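PDB 3IV0: SusD homolog from Bacteroides thetaiotaomicron VPI-5482, which is of unknown function but, as a SusD-family protein associated with the outer membrane, probably binds glycans for uptake. Local coordinates for residues 41-44 with 45-49; 281-284 with 285-288; 404-407 with 408-412. One frame throughout, in Å; residues are numbered along the deposited sequence. Where two conformers were deposited one is given.

Contact 1 of 3, residues 41-44 with 45-49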
loop_
_atom_site.group_PDB
_atom_site.type_symbol
_atom_site.label_atom_id
_atom_site.label_comp_id
_atom_site.label_asym_id
_atom_site.label_seq_id
_atom_site.Cartn_x
_atom_site.Cartn_y
_atom_site.Cartn_z
ATOM N N ARG A 41 -12.852 -3.796 6.102
ATOM C CA ARG A 41 -13.037 -3.653 4.630
ATOM C C ARG A 41 -11.840 -4.292 3.934
ATOM O O ARG A 41 -10.712 -4.163 4.412
ATOM C CB ARG A 41 -13.043 -2.185 4.179
ATOM C CG ARG A 41 -14.189 -1.362 4.607
ATOM C CD ARG A 41 -13.954 -0.733 5.988
ATOM N NE ARG A 41 -15.142 -0.044 6.493
ATOM C CZ ARG A 41 -15.484 1.195 6.137
ATOM N NH1 ARG A 41 -14.724 1.875 5.293
ATOM N NH2 ARG A 41 -16.597 1.757 6.608
ATOM N N PRO A 42 -12.052 -4.932 2.773
ATOM C CA PRO A 42 -10.907 -5.346 1.953
ATOM C C PRO A 42 -10.409 -4.219 1.047
ATOM O O PRO A 42 -10.189 -4.403 -0.148
ATOM C CB PRO A 42 -11.492 -6.497 1.161
ATOM C CG PRO A 42 -12.900 -6.089 0.930
ATOM C CD PRO A 42 -13.319 -5.376 2.179
ATOM N N PHE A 43 -10.246 -3.060 1.640
ATOM C CA PHE A 43 -9.905 -1.845 0.897
ATOM C C PHE A 43 -8.604 -1.956 0.152
ATOM O O PHE A 43 -8.547 -1.653 -1.033
ATOM C CB PHE A 43 -9.851 -0.660 1.882
ATOM C CG PHE A 43 -9.293 0.618 1.319
ATOM C CD1 PHE A 43 -7.913 0.819 1.264
ATOM C CD2 PHE A 43 -10.123 1.620 0.870
ATOM C CE1 PHE A 43 -7.398 2.003 0.759
ATOM C CE2 PHE A 43 -9.605 2.827 0.407
ATOM C CZ PHE A 43 -8.243 2.993 0.320
ATOM N N LEU A 44 -7.542 -2.364 0.825
ATOM C CA LEU A 44 -6.219 -2.342 0.186
ATOM C C LEU A 44 -6.139 -3.309 -0.968
ATOM O O LEU A 44 -5.599 -2.943 -2.039
ATOM C CB LEU A 44 -5.117 -2.572 1.222
ATOM C CG LEU A 44 -3.683 -2.408 0.736
ATOM C CD1 LEU A 44 -3.474 -1.113 -0.050
ATOM C CD2 LEU A 44 -2.803 -2.422 1.973
ATOM N N THR A 45 -6.649 -4.519 -0.841
ATOM C CA THR A 45 -6.470 -5.454 -1.929
ATOM C C THR A 45 -7.439 -5.169 -3.078
ATOM O O THR A 45 -7.055 -5.294 -4.249
ATOM C CB THR A 45 -6.497 -6.923 -1.434
ATOM O OG1 THR A 45 -5.984 -7.772 -2.467
ATOM C CG2 THR A 45 -7.870 -7.420 -1.120
ATOM N N TYR A 46 -8.672 -4.754 -2.797
ATOM C CA TYR A 46 -9.591 -4.431 -3.887
ATOM C C TYR A 46 -9.030 -3.258 -4.666
ATOM O O TYR A 46 -9.064 -3.261 -5.907
ATOM C CB TYR A 46 -10.993 -4.075 -3.391
ATOM C CG TYR A 46 -11.929 -5.199 -3.063
ATOM C CD1 TYR A 46 -11.507 -6.386 -2.529
ATOM C CD2 TYR A 46 -13.288 -5.010 -3.268
ATOM C CE1 TYR A 46 -12.429 -7.369 -2.177
ATOM C CE2 TYR A 46 -14.192 -5.962 -2.972
ATOM C CZ TYR A 46 -13.757 -7.143 -2.420
ATOM O OH TYR A 46 -14.742 -8.081 -2.062
ATOM N N SER A 47 -8.612 -2.228 -3.942
ATOM C CA SER A 47 -8.211 -0.977 -4.571
ATOM C C SER A 47 -6.822 -0.971 -5.184
ATOM O O SER A 47 -6.556 -0.210 -6.133
ATOM C CB SER A 47 -8.302 0.185 -3.564
ATOM O OG SER A 47 -7.281 0.108 -2.571
ATOM N N GLY A 48 -5.925 -1.780 -4.654
ATOM C CA GLY A 48 -4.528 -1.787 -5.073
ATOM C C GLY A 48 -4.092 -2.996 -5.868
ATOM O O GLY A 48 -3.237 -2.858 -6.749
ATOM N N ASP A 49 -4.609 -4.179 -5.564
ATOM C CA ASP A 49 -4.229 -5.375 -6.335
ATOM C C ASP A 49 -5.192 -5.654 -7.496
ATOM O O ASP A 49 -4.757 -5.994 -8.590
ATOM C CB ASP A 49 -4.217 -6.581 -5.425
ATOM C CG ASP A 49 -3.213 -6.474 -4.347
ATOM O OD1 ASP A 49 -2.031 -6.261 -4.670
ATOM O OD2 ASP A 49 -3.593 -6.655 -3.163
#

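Contact 2 of 3, residues 281-284 with 285-288. With EDO (1,2-ethanediol), chain F.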
loop_
_atom_site.group_PDB
_atom_site.type_symbol
_atom_site.label_atom_id
_atom_site.label_comp_id
_atom_site.label_asym_id
_atom_site.label_seq_id
_atom_site.Cartn_x
_atom_site.Cartn_y
_atom_site.Cartn_z
ATOM N N ASN A 281 -11.088 -12.068 2.933
ATOM C CA ASN A 281 -11.212 -11.482 1.599
ATOM C C ASN A 281 -10.318 -10.243 1.419
ATOM O O ASN A 281 -10.099 -9.772 0.319
ATOM C CB ASN A 281 -12.690 -11.162 1.318
ATOM C CG ASN A 281 -13.008 -10.893 -0.130
ATOM O OD1 ASN A 281 -12.466 -11.516 -1.090
ATOM N ND2 ASN A 281 -13.926 -10.000 -0.315
ATOM N N ALA A 282 -9.837 -9.699 2.527
ATOM C CA ALA A 282 -8.892 -8.581 2.517
ATOM C C ALA A 282 -7.448 -8.980 2.253
ATOM O O ALA A 282 -6.599 -8.139 1.913
ATOM C CB ALA A 282 -8.933 -7.818 3.849
ATOM N N LYS A 283 -7.147 -10.265 2.448
ATOM C CA LYS A 283 -5.795 -10.787 2.292
ATOM C C LYS A 283 -5.646 -11.338 0.884
ATOM O O LYS A 283 -6.246 -12.371 0.538
ATOM C CB LYS A 283 -5.516 -11.865 3.331
ATOM C CG LYS A 283 -5.490 -11.277 4.741
ATOM C CD LYS A 283 -5.139 -12.302 5.802
ATOM C CE LYS A 283 -6.358 -13.049 6.267
ATOM N NZ LYS A 283 -6.075 -13.836 7.529
ATOM N N PHE A 284 -4.808 -10.692 0.092
ATOM C CA PHE A 284 -4.568 -11.148 -1.268
ATOM C C PHE A 284 -4.293 -12.637 -1.319
ATOM O O PHE A 284 -4.893 -13.389 -2.138
ATOM C CB PHE A 284 -3.367 -10.372 -1.832
ATOM C CG PHE A 284 -2.925 -10.792 -3.216
ATOM C CD1 PHE A 284 -3.540 -10.256 -4.326
ATOM C CD2 PHE A 284 -1.895 -11.696 -3.399
ATOM C CE1 PHE A 284 -3.135 -10.594 -5.611
ATOM C CE2 PHE A 284 -1.496 -12.034 -4.695
ATOM C CZ PHE A 284 -2.149 -11.487 -5.784
ATOM N N SER A 285 -3.420 -13.100 -0.449
ATOM C CA SER A 285 -3.049 -14.508 -0.431
ATOM C C SER A 285 -4.291 -15.428 -0.356
ATOM O O SER A 285 -4.345 -16.476 -1.035
ATOM C CB SER A 285 -2.091 -14.777 0.725
ATOM O OG SER A 285 -1.544 -16.092 0.631
ATOM N N ASP A 286 -5.271 -15.072 0.480
ATOM C CA ASP A 286 -6.458 -15.907 0.664
ATOM C C ASP A 286 -7.392 -15.861 -0.512
ATOM O O ASP A 286 -8.317 -16.671 -0.596
ATOM C CB ASP A 286 -7.169 -15.597 1.979
ATOM C CG ASP A 286 -6.435 -16.164 3.190
ATOM O OD1 ASP A 286 -5.689 -17.156 3.058
ATOM O OD2 ASP A 286 -6.662 -15.662 4.320
ATOM N N ASN A 287 -7.159 -14.925 -1.434
ATOM C CA ASN A 287 -7.959 -14.847 -2.626
ATOM C C ASN A 287 -7.333 -15.587 -3.808
ATOM O O ASN A 287 -8.033 -15.835 -4.807
ATOM C CB ASN A 287 -8.214 -13.371 -2.988
ATOM C CG ASN A 287 -9.116 -12.668 -1.990
ATOM O OD1 ASN A 287 -10.033 -13.259 -1.409
ATOM N ND2 ASN A 287 -8.872 -11.379 -1.795
ATOM N N VAL A 288 -6.042 -15.911 -3.717
ATOM C CA VAL A 288 -5.321 -16.533 -4.828
ATOM C C VAL A 288 -4.746 -17.889 -4.441
ATOM O O VAL A 288 -3.908 -18.424 -5.161
ATOM C CB VAL A 288 -4.191 -15.634 -5.381
ATOM C CG1 VAL A 288 -4.817 -14.371 -5.958
ATOM C CG2 VAL A 288 -3.192 -15.317 -4.310
HETATM C C1 EDO F . -10.659 -16.409 1.117
HETATM O O1 EDO F . -10.726 -17.730 0.652
HETATM C C2 EDO F . -11.444 -15.334 0.369
HETATM O O2 EDO F . -11.667 -15.673 -0.988
#

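Contact 3 of 3, residues 404-407 with 408-412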
loop_
_atom_site.group_PDB
_atom_site.type_symbol
_atom_site.label_atom_id
_atom_site.label_comp_id
_atom_site.label_asym_id
_atom_site.label_seq_id
_atom_site.Cartn_x
_atom_site.Cartn_y
_atom_site.Cartn_z
ATOM N N ILE A 404 20.432 -5.582 -15.238
ATOM C CA ILE A 404 19.990 -4.674 -16.257
ATOM C C ILE A 404 21.067 -3.617 -16.460
ATOM O O ILE A 404 21.582 -3.030 -15.506
ATOM C CB ILE A 404 18.665 -3.985 -15.830
ATOM C CG1 ILE A 404 17.552 -5.023 -15.654
ATOM C CG2 ILE A 404 18.235 -2.922 -16.842
ATOM C CD1 ILE A 404 17.318 -5.796 -16.821
ATOM N N ASN A 405 21.374 -3.322 -17.720
ATOM C CA ASN A 405 22.350 -2.318 -18.067
ATOM C C ASN A 405 21.800 -1.541 -19.238
ATOM O O ASN A 405 21.979 -1.902 -20.405
ATOM C CB ASN A 405 23.682 -2.957 -18.437
ATOM C CG ASN A 405 24.760 -1.908 -18.642
ATOM O OD1 ASN A 405 24.599 -0.769 -18.232
ATOM N ND2 ASN A 405 25.873 -2.301 -19.274
ATOM N N THR A 406 21.078 -0.486 -18.927
ATOM C CA THR A 406 20.411 0.289 -19.930
ATOM C C THR A 406 20.126 1.676 -19.408
ATOM O O THR A 406 20.643 2.074 -18.379
ATOM C CB THR A 406 19.170 -0.452 -20.493
ATOM O OG1 THR A 406 18.757 0.214 -21.696
ATOM C CG2 THR A 406 18.053 -0.565 -19.467
ATOM N N SER A 407 19.362 2.444 -20.152
ATOM C CA SER A 407 19.213 3.839 -19.897
ATOM C C SER A 407 17.877 4.320 -20.470
ATOM O O SER A 407 17.179 3.582 -21.165
ATOM C CB SER A 407 20.392 4.563 -20.580
ATOM O OG SER A 407 20.315 4.447 -22.016
ATOM N N GLY A 408 17.553 5.555 -20.186
ATOM C CA GLY A 408 16.453 6.208 -20.874
ATOM C C GLY A 408 15.148 5.456 -20.758
ATOM O O GLY A 408 14.819 4.898 -19.696
ATOM N N SER A 409 14.379 5.464 -21.825
ATOM C CA SER A 409 13.061 4.861 -21.782
ATOM C C SER A 409 13.114 3.388 -21.448
ATOM O O SER A 409 12.243 2.891 -20.713
ATOM C CB SER A 409 12.342 5.105 -23.099
ATOM O OG SER A 409 12.135 6.495 -23.221
ATOM N N GLU A 410 14.102 2.657 -21.942
ATOM C CA GLU A 410 14.196 1.248 -21.639
ATOM C C GLU A 410 14.391 1.024 -20.137
ATOM O O GLU A 410 13.828 0.087 -19.562
ATOM C CB GLU A 410 15.340 0.601 -22.428
ATOM C CG GLU A 410 15.351 -0.889 -22.361
ATOM C CD GLU A 410 16.307 -1.554 -23.343
ATOM O OE1 GLU A 410 17.402 -1.010 -23.617
ATOM O OE2 GLU A 410 15.954 -2.650 -23.839
ATOM N N LEU A 411 15.167 1.891 -19.507
ATOM C CA LEU A 411 15.431 1.800 -18.065
ATOM C C LEU A 411 14.162 2.149 -17.283
ATOM O O LEU A 411 13.799 1.450 -16.328
ATOM C CB LEU A 411 16.624 2.674 -17.663
ATOM C CG LEU A 411 16.933 2.699 -16.161
ATOM C CD1 LEU A 411 17.159 1.267 -15.650
ATOM C CD2 LEU A 411 18.098 3.647 -15.937
HETATM N N MSE A 412 13.455 3.188 -17.667
HETATM C CA MSE A 412 12.217 3.545 -16.995
HETATM C C MSE A 412 11.213 2.405 -17.082
HETATM O O MSE A 412 10.579 2.030 -16.063
HETATM C CB MSE A 412 11.640 4.801 -17.632
HETATM C CG MSE A 412 12.510 6.024 -17.426
HETATM SE SE MSE A 412 11.807 7.632 -18.125
HETATM C CE MSE A 412 13.483 8.494 -18.812
#

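Contact 1 of 3, residues 41-44 with 45-49
Pro42 sits at the N-cap of helix 43-50 and opens its i-to-i+4 bonding, with Tyr46 N 3.1 Å from Pro42 O, Ser47 N 3.0 Å from Phe43 O and Gly48 N 2.9 Å from Leu44 O. Just before this, the chain turns through an inverse gamma turn centred on Pro42, closed by a weak bond from Phe43 N to Arg41 O.

The proline ring lies against the face of the Tyr46 ring. Pro42 CG stands 3.7 Å from the Tyr46 centroid and 22° off the ring normal, a CH-pi contact, and it is displaced toward the rim, where it comes within 3.4 Å of Tyr46 CE1. The Tyr46 hydroxyl reaches beyond the helix and probably hydrogen-bonds the side-chain amide of Asn281, while the ring also meets that of Tyr64 nearly in parallel.

Ser47 folds back on the preceding turn. With chi1 at 71°, its OG is wedged between its own backbone N and carbonyl carbon, and from there it donates to Phe43 O at 2.7 Å. This bond approaches from above the carbonyl plane, whereas Ser47 N arrives from the opposite face, so one oxygen is gripped by two donors of the same residue. The hydroxyl also lies over a face of the Phe43 ring, 3.8 Å from Phe43 CE1, and forms a second hydrogen bond with Tyr431 OH.

One turn along, Thr45 OG1 donates to Asp49 OD2 at 2.7 Å, on the anti lone pair of that oxygen; the other carboxylate oxygen takes the backbone N of Gly427.

In this buried setting, hydroxyl and carboxylate groups are thus satisfied by bonds within the turn and by neighbouring residues, and the two hydrogen bonds of Ser47 OG, to Phe43 O and Tyr431 OH, are likely to fix its rotation.

Contact 2 of 3, residues 281-284 with 285-288
Phe284, the residue most covered here, meets Val288 one turn further on through the face of its ring. Val288 CG1 stands 4.2 Å from the Phe284 centroid and 21° off the normal, a CH-pi contact, while Val288 CG2 packs 3.7 Å from Phe284 CE2. In the backbone, Phe284 O accepts from Asn287 N at 2.8 Å and, weakly, from Val288 N.

Asn287 turns back toward Asn281. Its CG points opposite the carbonyl carbon (chi1 -68°), which carries ND2 to within 2.9 Å of Asn281 O. The bond is straight at 165° and lies in the Asn287 amide plane, although the donor sits above the plane of the accepting carbonyl. Across the amide, OD1 receives a weak bond from the O2 of an ethanediol, probably from the crystallisation liquor. With an alanine here the ND2 donor is gone, and the Asn281 carbonyl, left without this mate, would probably be less firmly tied to the turn.

Lys283 runs alongside Asp286, both pointing the same way. Their salt bridge is long, with Lys283 NZ 3.7 Å from Asp286 OD2, but Thr356 OG1 is hydrogen-bonded to both groups, and Asp286 OD1 pairs with Ser357.

Weak bonds from Asp286 N and Asn287 N to Lys283 O complete a loosely bonded helical turn that precedes strand 300-302 in this largely helical SusD-family chain and packs on Phe300 and Tyr302 of that strand.

Contact 3 of 3, residues 404-407 with 408-412
The carboxylate of Glu410 is the flat side-chain group that meets Thr406 across this contact. Thr406 OG1 donates to Glu410 OE1 at 2.7 Å, arriving on the anti side of that oxygen but 33° out of the carboxylate plane. The two side chains cross at about a right angle. Both first torsions suit the meeting: Thr406 OG1 lies opposite its own backbone N (chi1 -166°), and Glu410 leaves the helix with CG in the same relation and an extended chain beyond it, which brings OE1 to the threonine hydroxyl.

The other branch of Thr406 turns to the leucine: Thr406 CG2 lies 4.0 Å from Leu411 CB, and it also touches the backbone at Leu411 N, 3.8 Å away. Ile404 CG2 makes only a marginal approach to Leu411 CD1, at 4.5 Å. Beyond the segments, Leu411 packs on Ala379 of helix 367-381 and Cys389 of helix 385-398, so the buried leucine joins the incoming loop to two helices.

At the backbone, Leu411 N is bonded to Ser407 O at 3.1 Å. Gly408, at the junction, has a positive phi of 56°, a conformation that residues with a side chain adopt less readily, and its N gives a hydrogen bond to Asp385 OD2 of helix 385-398, tying the entry into helix 408-422 to the start of its neighbour.

Chemically, the contact is divided. Near the surface, a neutral hydroxyl supplies one hydrogen bond to an acid, which is likely to steady the carboxylate without cancelling its charge, while inward a methyl and a leucine carry the hydrophobic part.

How the contacts relate
Contacts 1 and 2 are buried, centred about 9 and 15 Å from the centre of the chain, whereas contact 3 lies at the surface, about 26 Å out. The first two adjoin, with centres about 10 Å apart: Thr45 CG2 packs 3.4 Å from Ala282 O, so helix 43-50 is laid against the segment leading into the short turn 284-287. Contact 3 is remote from both, its nearest atoms about 17 Å from contact 1 and about 21 Å from contact 2, and it belongs to helix 408-422. Aromatic faces meeting aliphatic carbons mark the two inner sites; the outer one has no aromatic ring, and its hydroxyl-carboxylate bond, a type also found in contact 1, involves an exposed glutamate.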